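Local coordinates for protein nickel-dependent hydrogenase large subunit (Allochromatium vinosum, PDB 3MYR) that catalyses the oxidation of molecular hydrogen by an acceptor at a nickel-iron centre, as the large subunit of a heterodimeric hydrogenase, at residues Arg59-Cys64 with Ile556-His561; Arg384-Gly389 with Ser510-Gly515; Gly488-Trp493 with Ala506-Thr511. One frame throughout, in Å; residues are numbered along the deposited sequence.

Contact 1: Arg59-Cys64 with Ile556-His561; sequences RICGVC and IACAVH. With MG (magnesium ion), chain O; NFV (Ni-Fe oxidized active center), chain N.
Cys61, Cys64 and Cys558 meet at the nickel-iron centre of the hydrogenase, where the CGVC turn that ends at Cys64 faces the CIAC motif running from Cys555 to Cys558, close to the C terminus. Cys64 SG lies 2.3 Å from the iron and Cys558 SG reaches the same iron, while Cys61 SG binds the nickel 2.3 Å away, a metal it shares with Cys555. The sulfurs Cys64 SG and Cys558 SG are 3.0 Å apart, too far for a disulfide, and each also lies close to the nickel, as bridging thiolates do in this family. Cys61 SG is anti to the backbone N (chi1 -170°), which carries it to the nickel, and it also accepts a hydrogen bond from Val63 N within the turn.

Beside the metals the contact is mostly apolar. Ile60 CG2 presses on Cys558 CA at 3.5 Å, tighter than usual for two carbons. Ala557 CB lies against a carbonyl oxygen, 3.2 Å from Ile60 O. The rest of the isoleucine lies alongside His561, pointing the same way, with CG1 and CD1 both against the histidine CB. An alanine at Ile60 would probably open a gap beside Cys558 and leave the CB of His561 without its apolar neighbour. Glu42 and Ala506 complete the protein ligands of the magnesium ion beyond that histidine. His561 spans helix and metal: ND1 donates to Cys558 O at 2.8 Å, with the oxygen near the ring plane, and NE2 binds the magnesium at 2.1 Å.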
loop_
_atom_site.group_PDB
_atom_site.type_symbol
_atom_site.label_atom_id
_atom_site.label_comp_id
_atom_site.label_asym_id
_atom_site.label_seq_id
_atom_site.Cartn_x
_atom_site.Cartn_y
_atom_site.Cartn_z
ATOM N N ARG B 59 3.953 8.656 1.707
ATOM C CA ARG B 59 2.523 8.899 1.481
ATOM C C ARG B 59 2.119 8.779 0.009
ATOM O O ARG B 59 0.954 8.967 -0.323
ATOM C CB ARG B 59 2.083 10.264 2.070
ATOM C CG ARG B 59 1.703 10.151 3.570
ATOM C CD ARG B 59 2.915 9.730 4.485
ATOM N NE ARG B 59 2.600 10.006 5.888
ATOM C CZ ARG B 59 3.485 9.959 6.877
ATOM N NH1 ARG B 59 4.788 9.861 6.582
ATOM N NH2 ARG B 59 3.076 10.042 8.163
ATOM N N ILE B 60 3.043 8.391 -0.856
ATOM C CA ILE B 60 2.609 7.834 -2.138
ATOM C C ILE B 60 1.605 6.714 -1.899
ATOM O O ILE B 60 0.632 6.556 -2.647
ATOM C CB ILE B 60 3.836 7.339 -2.970
ATOM C CG1 ILE B 60 4.521 8.615 -3.517
ATOM C CG2 ILE B 60 3.366 6.362 -4.119
ATOM C CD1 ILE B 60 5.945 8.281 -4.240
ATOM N N CYS B 61 1.833 5.899 -0.868
ATOM C CA CYS B 61 0.966 4.734 -0.732
ATOM C C CYS B 61 1.026 4.127 0.635
ATOM O O CYS B 61 2.094 3.925 1.162
ATOM C CB CYS B 61 1.261 3.671 -1.797
ATOM S SG CYS B 61 -0.038 2.375 -1.777
ATOM N N GLY B 62 -0.136 3.891 1.227
ATOM C CA GLY B 62 -0.176 3.307 2.541
ATOM C C GLY B 62 -0.440 1.807 2.564
ATOM O O GLY B 62 -0.542 1.203 3.649
ATOM N N VAL B 63 -0.569 1.171 1.397
ATOM C CA VAL B 63 -0.684 -0.309 1.366
ATOM C C VAL B 63 0.742 -0.850 1.347
ATOM O O VAL B 63 1.123 -1.592 2.246
ATOM C CB VAL B 63 -1.425 -0.823 0.114
ATOM C CG1 VAL B 63 -1.377 -2.393 0.078
ATOM C CG2 VAL B 63 -2.829 -0.376 0.210
ATOM N N CYS B 64 1.574 -0.448 0.368
ATOM C CA CYS B 64 2.981 -0.732 0.521
ATOM C C CYS B 64 3.551 0.454 1.373
ATOM O O CYS B 64 4.403 1.213 0.927
ATOM C CB CYS B 64 3.733 -0.879 -0.814
ATOM S SG CYS B 64 3.449 0.627 -1.851
ATOM N N ILE B 556 -2.366 1.897 -7.735
ATOM C CA ILE B 556 -2.337 3.013 -8.721
ATOM C C ILE B 556 -1.870 4.276 -8.006
ATOM O O ILE B 556 -1.369 5.217 -8.630
ATOM C CB ILE B 556 -3.711 3.226 -9.408
ATOM C CG1 ILE B 556 -4.162 1.935 -10.203
ATOM C CG2 ILE B 556 -3.646 4.389 -10.357
ATOM C CD1 ILE B 556 -3.070 1.111 -10.924
ATOM N N ALA B 557 -2.022 4.312 -6.689
ATOM C CA ALA B 557 -1.434 5.464 -5.983
ATOM C C ALA B 557 0.091 5.317 -6.132
ATOM O O ALA B 557 0.778 6.279 -6.511
ATOM C CB ALA B 557 -1.834 5.438 -4.444
ATOM N N CYS B 558 0.634 4.109 -5.930
ATOM C CA CYS B 558 2.055 3.941 -6.252
ATOM C C CYS B 558 2.372 4.256 -7.711
ATOM O O CYS B 558 3.376 4.911 -8.013
ATOM C CB CYS B 558 2.462 2.492 -6.036
ATOM S SG CYS B 558 3.028 2.183 -4.389
ATOM N N ALA B 559 1.556 3.711 -8.634
ATOM C CA ALA B 559 1.938 3.750 -10.053
ATOM C C ALA B 559 2.041 5.216 -10.570
ATOM O O ALA B 559 2.828 5.509 -11.485
ATOM C CB ALA B 559 0.880 2.973 -10.923
ATOM N N VAL B 560 1.116 6.052 -10.109
ATOM C CA VAL B 560 1.002 7.418 -10.592
ATOM C C VAL B 560 1.677 8.434 -9.642
ATOM O O VAL B 560 2.347 9.349 -10.118
ATOM C CB VAL B 560 -0.470 7.841 -10.740
ATOM C CG1 VAL B 560 -0.575 9.357 -11.184
ATOM C CG2 VAL B 560 -1.167 6.869 -11.687
ATOM N N HIS B 561 1.498 8.290 -8.326
ATOM C CA HIS B 561 2.087 9.272 -7.378
ATOM C C HIS B 561 1.763 10.731 -7.772
ATOM O O HIS B 561 0.579 11.028 -8.139
ATOM C CB HIS B 561 3.600 9.030 -7.059
ATOM C CG HIS B 561 4.455 8.618 -8.232
ATOM N ND1 HIS B 561 4.367 7.361 -8.821
ATOM C CD2 HIS B 561 5.378 9.317 -8.967
ATOM C CE1 HIS B 561 5.222 7.298 -9.852
ATOM N NE2 HIS B 561 5.829 8.475 -9.980
ATOM O OXT HIS B 561 2.630 11.661 -7.682
HETATM MG MG MG O . 7.266 8.933 -11.447
HETATM FE FE NFV N . 3.837 0.008 -4.038
HETATM NI NI NFV N . 1.136 0.903 -3.049
HETATM C C1 NFV N . 5.332 0.449 -4.265
HETATM O O1 NFV N . 6.524 0.729 -4.454
HETATM C C2 NFV N . 4.460 -1.747 -3.632
HETATM N N2 NFV N . 4.869 -2.827 -3.368
HETATM C C3 NFV N . 3.584 -0.416 -5.857
HETATM N N3 NFV N . 3.424 -0.652 -6.993
HETATM O O4 NFV N . 1.991 -0.643 -3.702
HETATM O O HOH W 1 8.767 9.441 -12.766
HETATM O O HOH W 2 6.611 7.438 -12.754
HETATM O O HOH W 3 5.982 10.303 -12.485
#

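Contact 2: Arg384-Gly389 with Ser510-Gly515; sequences RSVEVG and STWNAG. With NFV (Ni-Fe oxidized active center), chain N.
Asn513 and Val388 are joined by a pair of hydrogen bonds in which one side-chain amide reads both backbone groups of a single residue. Val388 N donates to Asn513 OD1 at 2.9 Å, in the carbonyl plane and on a lone pair, with a nearly straight N-H...O angle of 165°. In return Asn513 ND2 donates to Val388 O at 3.1 Å; here the acceptor lies close to the plane of the amide, but the donor stands 38° out of the plane of the Val388 carbonyl. With its oxygen and its nitrogen both engaged, the amide is fixed against a flip. Chi1 of Asn513 (-68°) sets CG anti to its own carbonyl carbon, and from there the amide extends to the 384-389 loop. A water adds a second link, donating to both Val386 O and Trp512 O.

Outward from these bonds come the apolar contacts. Val386 CG2 meets the benzene part of the indole, 3.4 Å from Trp512 CE3, the two side chains lying side by side. Val388 crosses the same tryptophan at about a right angle, its CG1 4.1 Å above one ring face and displaced toward the rim, while its CG2 packs on the Asn513 amide. Glu387 touches Asn513 through CG, but its carboxylate leads elsewhere, to a salt bridge with Arg429. At the start of the helix, Ser510 N and OG both donate to N3 of a diatomic ligand on the iron, the hydroxyl at 2.9 Å. The chemistry therefore ties the loop before helix 390-399, through specific amide recognition rather than charge, to a short helix whose first turn holds a ligand of the active-site iron.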
loop_
_atom_site.group_PDB
_atom_site.type_symbol
_atom_site.label_atom_id
_atom_site.label_comp_id
_atom_site.label_asym_id
_atom_site.label_seq_id
_atom_site.Cartn_x
_atom_site.Cartn_y
_atom_site.Cartn_z
ATOM N N ARG B 384 12.198 -2.308 -23.913
ATOM C CA ARG B 384 11.288 -3.425 -23.681
ATOM C C ARG B 384 10.322 -3.140 -22.563
ATOM O O ARG B 384 10.683 -2.514 -21.568
ATOM C CB ARG B 384 12.082 -4.702 -23.370
ATOM C CG ARG B 384 12.775 -5.156 -24.697
ATOM C CD ARG B 384 13.903 -6.043 -24.503
ATOM N NE ARG B 384 15.099 -5.266 -24.731
ATOM C CZ ARG B 384 16.081 -5.588 -25.561
ATOM N NH1 ARG B 384 16.037 -6.724 -26.239
ATOM N NH2 ARG B 384 17.109 -4.771 -25.674
ATOM N N SER B 385 9.098 -3.590 -22.758
ATOM C CA SER B 385 8.119 -3.797 -21.708
ATOM C C SER B 385 8.562 -4.947 -20.866
ATOM O O SER B 385 8.902 -5.989 -21.415
ATOM C CB SER B 385 6.769 -4.135 -22.303
ATOM O OG SER B 385 6.190 -2.955 -22.813
ATOM N N VAL B 386 8.527 -4.769 -19.531
ATOM C CA VAL B 386 8.927 -5.820 -18.646
ATOM C C VAL B 386 7.870 -5.984 -17.532
ATOM O O VAL B 386 7.049 -5.080 -17.290
ATOM C CB VAL B 386 10.371 -5.552 -18.033
ATOM C CG1 VAL B 386 11.408 -5.369 -19.091
ATOM C CG2 VAL B 386 10.350 -4.304 -17.204
ATOM N N GLU B 387 7.939 -7.115 -16.838
ATOM C CA GLU B 387 7.106 -7.344 -15.663
ATOM C C GLU B 387 8.009 -7.293 -14.419
ATOM O O GLU B 387 9.148 -7.825 -14.453
ATOM C CB GLU B 387 6.419 -8.703 -15.716
ATOM C CG GLU B 387 5.788 -9.075 -14.355
ATOM C CD GLU B 387 4.828 -10.265 -14.408
ATOM O OE1 GLU B 387 4.501 -10.849 -13.327
ATOM O OE2 GLU B 387 4.429 -10.655 -15.533
ATOM N N VAL B 388 7.527 -6.661 -13.331
ATOM C CA VAL B 388 8.285 -6.709 -12.093
ATOM C C VAL B 388 7.421 -7.367 -11.015
ATOM O O VAL B 388 6.200 -7.516 -11.170
ATOM C CB VAL B 388 8.715 -5.268 -11.601
ATOM C CG1 VAL B 388 9.670 -4.643 -12.688
ATOM C CG2 VAL B 388 7.456 -4.356 -11.450
ATOM N N GLY B 389 8.023 -7.715 -9.897
ATOM C CA GLY B 389 7.180 -8.163 -8.771
ATOM C C GLY B 389 7.567 -9.597 -8.412
ATOM O O GLY B 389 8.672 -10.078 -8.767
ATOM N N SER B 510 4.160 -0.740 -9.946
ATOM C CA SER B 510 2.909 -0.768 -10.689
ATOM C C SER B 510 2.977 0.238 -11.836
ATOM O O SER B 510 2.228 0.073 -12.766
ATOM C CB SER B 510 1.701 -0.494 -9.788
ATOM O OG SER B 510 1.515 -1.625 -8.967
ATOM N N THR B 511 3.902 1.223 -11.809
ATOM C CA THR B 511 4.169 2.022 -13.040
ATOM C C THR B 511 4.609 1.120 -14.180
ATOM O O THR B 511 4.034 1.150 -15.257
ATOM C CB THR B 511 5.200 3.188 -12.844
ATOM O OG1 THR B 511 4.940 3.814 -11.581
ATOM C CG2 THR B 511 5.030 4.233 -13.971
ATOM N N TRP B 512 5.628 0.294 -13.945
ATOM C CA TRP B 512 6.052 -0.699 -14.951
ATOM C C TRP B 512 4.888 -1.561 -15.396
ATOM O O TRP B 512 4.630 -1.688 -16.616
ATOM C CB TRP B 512 7.119 -1.665 -14.330
ATOM C CG TRP B 512 8.442 -0.992 -14.113
ATOM C CD1 TRP B 512 8.913 -0.483 -12.951
ATOM C CD2 TRP B 512 9.470 -0.788 -15.098
ATOM N NE1 TRP B 512 10.197 0.007 -13.126
ATOM C CE2 TRP B 512 10.555 -0.150 -14.444
ATOM C CE3 TRP B 512 9.580 -1.089 -16.477
ATOM C CZ2 TRP B 512 11.755 0.197 -15.115
ATOM C CZ3 TRP B 512 10.763 -0.736 -17.158
ATOM C CH2 TRP B 512 11.858 -0.108 -16.468
ATOM N N ASN B 513 4.239 -2.253 -14.437
ATOM C CA ASN B 513 3.281 -3.303 -14.860
ATOM C C ASN B 513 2.001 -2.763 -15.488
ATOM O O ASN B 513 1.456 -3.323 -16.446
ATOM C CB ASN B 513 2.924 -4.181 -13.633
ATOM C CG ASN B 513 4.107 -5.022 -13.159
ATOM O OD1 ASN B 513 5.005 -5.338 -13.940
ATOM N ND2 ASN B 513 4.072 -5.442 -11.913
ATOM N N ALA B 514 1.456 -1.693 -14.898
ATOM C CA ALA B 514 0.123 -1.185 -15.279
ATOM C C ALA B 514 0.204 -0.066 -16.343
ATOM O O ALA B 514 -0.832 0.493 -16.792
ATOM C CB ALA B 514 -0.534 -0.637 -14.036
ATOM N N GLY B 515 1.412 0.380 -16.645
ATOM C CA GLY B 515 1.592 1.578 -17.473
ATOM C C GLY B 515 1.129 1.281 -18.895
ATOM O O GLY B 515 1.014 0.113 -19.295
HETATM FE FE NFV N . 3.837 0.008 -4.038
HETATM NI NI NFV N . 1.136 0.903 -3.049
HETATM C C1 NFV N . 5.332 0.449 -4.265
HETATM O O1 NFV N . 6.524 0.729 -4.454
HETATM C C2 NFV N . 4.460 -1.747 -3.632
HETATM N N2 NFV N . 4.869 -2.827 -3.368
HETATM C C3 NFV N . 3.584 -0.416 -5.857
HETATM N N3 NFV N . 3.424 -0.652 -6.993
HETATM O O4 NFV N . 1.991 -0.643 -3.702
HETATM O O HOH W 4 5.245 -3.494 -18.508
#

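Contact 3: Gly488-Trp493 with Ala506-Thr511; sequences GALGHW and AVVPST. With MG (magnesium ion), chain O; NFV (Ni-Fe oxidized active center), chain N.
Leu490, Val508 and Pro509 close round the O1 end of a diatomic ligand of the iron, giving it an apolar pocket. Val508 CG1 comes nearest, 3.4 Å from O1, followed by Pro509 CD and by Leu490 CD2. These walls also touch one another: Leu490 CD1 packs on Val508 CG2 at 3.9 Å and Leu490 CB on Pro509 CD at 3.8 Å. Leu490 CG stands anti to the backbone N (chi1 163°), which sends both methyls toward the ligand.

Behind them, an antiparallel beta hairpin sets the spacing. Gly491 and Val507 form a hydrogen-bonded pair, Gly491 N to Val507 O at 3.1 Å and Val507 N to Gly491 O at 3.0 Å, each donor nearly along the C=O axis. Toward Gly488 the direct backbone pairing ends, and a water bridges Ala489 O and Val507 O, donating to both. In the other direction His492 and Ala506 make a non-hydrogen-bonded pair, with His492 CD2 3.8 Å from Ala506 CB; Ala506 O binds the magnesium ion. On the face of Val507, Trp493 CZ3 rests on Val507 CG2, and a side chain at Gly491 would run into that indole. Pro509 CG lies 3.3 Å from Gly488 O; a CB on Gly488 would come tight against Pro509 CB and, at phi 136°, against the preceding carbonyl oxygen.

Strand 476-485 flanks the hairpin beyond 488-497, while helix 67-80 lies against Leu490 and His492. His492 is hydrogen-bonded through NE2 to His68 ND1 and through ND1 to Tyr504 OH, Trp493 NE1 to Leu318 O, and strand 500-507 leads through Val508 into helix 509-514.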
loop_
_atom_site.group_PDB
_atom_site.type_symbol
_atom_site.label_atom_id
_atom_site.label_comp_id
_atom_site.label_asym_id
_atom_site.label_seq_id
_atom_site.Cartn_x
_atom_site.Cartn_y
_atom_site.Cartn_z
ATOM N N GLY B 488 7.299 -5.137 -6.726
ATOM C CA GLY B 488 8.419 -5.297 -7.653
ATOM C C GLY B 488 9.428 -4.125 -7.489
ATOM O O GLY B 488 9.413 -3.386 -6.474
ATOM N N ALA B 489 10.254 -3.920 -8.512
ATOM C CA ALA B 489 11.415 -3.058 -8.445
ATOM C C ALA B 489 10.999 -1.598 -8.340
ATOM O O ALA B 489 10.296 -1.133 -9.223
ATOM C CB ALA B 489 12.240 -3.224 -9.751
ATOM N N LEU B 490 11.569 -0.861 -7.384
ATOM C CA LEU B 490 11.152 0.491 -7.067
ATOM C C LEU B 490 12.441 1.267 -7.058
ATOM O O LEU B 490 13.427 0.792 -6.477
ATOM C CB LEU B 490 10.541 0.572 -5.626
ATOM C CG LEU B 490 10.427 1.968 -4.971
ATOM C CD1 LEU B 490 9.402 2.814 -5.725
ATOM C CD2 LEU B 490 9.888 1.857 -3.494
ATOM N N GLY B 491 12.449 2.450 -7.680
ATOM C CA GLY B 491 13.623 3.317 -7.625
ATOM C C GLY B 491 13.165 4.772 -7.429
ATOM O O GLY B 491 12.117 5.170 -8.014
ATOM N N HIS B 492 13.944 5.561 -6.659
ATOM C CA HIS B 492 13.741 6.974 -6.528
ATOM C C HIS B 492 15.037 7.589 -7.018
ATOM O O HIS B 492 16.097 7.297 -6.457
ATOM C CB HIS B 492 13.537 7.380 -5.080
ATOM C CG HIS B 492 12.203 6.973 -4.518
ATOM N ND1 HIS B 492 11.710 7.489 -3.348
ATOM C CD2 HIS B 492 11.244 6.138 -4.994
ATOM C CE1 HIS B 492 10.517 6.971 -3.103
ATOM N NE2 HIS B 492 10.194 6.182 -4.112
ATOM N N TRP B 493 14.959 8.444 -8.045
ATOM C CA TRP B 493 16.179 9.121 -8.502
ATOM C C TRP B 493 16.124 10.563 -7.994
ATOM O O TRP B 493 15.136 11.264 -8.250
ATOM C CB TRP B 493 16.204 9.116 -10.023
ATOM C CG TRP B 493 16.640 7.814 -10.614
ATOM C CD1 TRP B 493 17.870 7.557 -11.184
ATOM C CD2 TRP B 493 15.841 6.633 -10.827
ATOM N NE1 TRP B 493 17.886 6.288 -11.695
ATOM C CE2 TRP B 493 16.670 5.690 -11.470
ATOM C CE3 TRP B 493 14.532 6.233 -10.419
ATOM C CZ2 TRP B 493 16.222 4.407 -11.814
ATOM C CZ3 TRP B 493 14.071 4.978 -10.771
ATOM C CH2 TRP B 493 14.919 4.059 -11.457
ATOM N N ALA B 506 10.175 9.219 -9.147
ATOM C CA ALA B 506 9.959 7.843 -8.717
ATOM C C ALA B 506 9.495 7.039 -9.912
ATOM O O ALA B 506 8.627 7.474 -10.652
ATOM C CB ALA B 506 8.888 7.751 -7.571
ATOM N N VAL B 507 10.047 5.842 -10.067
ATOM C CA VAL B 507 9.480 4.868 -10.985
ATOM C C VAL B 507 9.187 3.649 -10.131
ATOM O O VAL B 507 10.072 3.047 -9.536
ATOM C CB VAL B 507 10.456 4.488 -12.104
ATOM C CG1 VAL B 507 9.750 3.586 -13.114
ATOM C CG2 VAL B 507 11.061 5.777 -12.789
ATOM N N VAL B 508 7.933 3.251 -10.152
ATOM C CA VAL B 508 7.350 2.418 -9.090
ATOM C C VAL B 508 6.880 1.075 -9.747
ATOM O O VAL B 508 6.584 1.050 -10.951
ATOM C CB VAL B 508 6.194 3.210 -8.426
ATOM C CG1 VAL B 508 5.663 2.474 -7.219
ATOM C CG2 VAL B 508 6.772 4.591 -7.961
ATOM N N PRO B 509 6.887 -0.030 -8.998
ATOM C CA PRO B 509 6.537 -1.308 -9.659
ATOM C C PRO B 509 5.225 -1.326 -10.473
ATOM O O PRO B 509 5.216 -1.757 -11.628
ATOM C CB PRO B 509 6.555 -2.340 -8.512
ATOM C CG PRO B 509 6.758 -1.551 -7.237
ATOM C CD PRO B 509 7.435 -0.258 -7.641
ATOM N N SER B 510 4.160 -0.740 -9.946
ATOM C CA SER B 510 2.909 -0.768 -10.689
ATOM C C SER B 510 2.977 0.238 -11.836
ATOM O O SER B 510 2.228 0.073 -12.766
ATOM C CB SER B 510 1.701 -0.494 -9.788
ATOM O OG SER B 510 1.515 -1.625 -8.967
ATOM N N THR B 511 3.902 1.223 -11.809
ATOM C CA THR B 511 4.169 2.022 -13.040
ATOM C C THR B 511 4.609 1.120 -14.180
ATOM O O THR B 511 4.034 1.150 -15.257
ATOM C CB THR B 511 5.200 3.188 -12.844
ATOM O OG1 THR B 511 4.940 3.814 -11.581
ATOM C CG2 THR B 511 5.030 4.233 -13.971
HETATM MG MG MG O . 7.266 8.933 -11.447
HETATM FE FE NFV N . 3.837 0.008 -4.038
HETATM NI NI NFV N . 1.136 0.903 -3.049
HETATM C C1 NFV N . 5.332 0.449 -4.265
HETATM O O1 NFV N . 6.524 0.729 -4.454
HETATM C C2 NFV N . 4.460 -1.747 -3.632
HETATM N N2 NFV N . 4.869 -2.827 -3.368
HETATM C C3 NFV N . 3.584 -0.416 -5.857
HETATM N N3 NFV N . 3.424 -0.652 -6.993
HETATM O O4 NFV N . 1.991 -0.643 -3.702
HETATM O O HOH W 5 11.348 1.033 -10.710
HETATM O O HOH W 1 8.767 9.441 -12.766
HETATM O O HOH W 2 6.611 7.438 -12.754
HETATM O O HOH W 3 5.982 10.303 -12.485
#

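In the fold
All three contacts touch the nickel-iron centre, contact 2 through Ser510 alone. Along the chain the order is 59-64, 384-389, 488-493, 506-515 and 556-561, so contacts 2 and 3 are nested inside the long loop that contact 1 closes. Contacts 2 and 3 share helix 509-514, their centres about 9 Å apart; the centre of contact 1 lies about 10 Å from that of contact 3 and 15 Å from that of contact 2. Ala559 O accepts a hydrogen bond from Thr511 OG1, joining helix 556-560 to helix 509-514. Contacts 1 and 3 also meet at the magnesium ion, so parts distant in sequence converge on both metal sites.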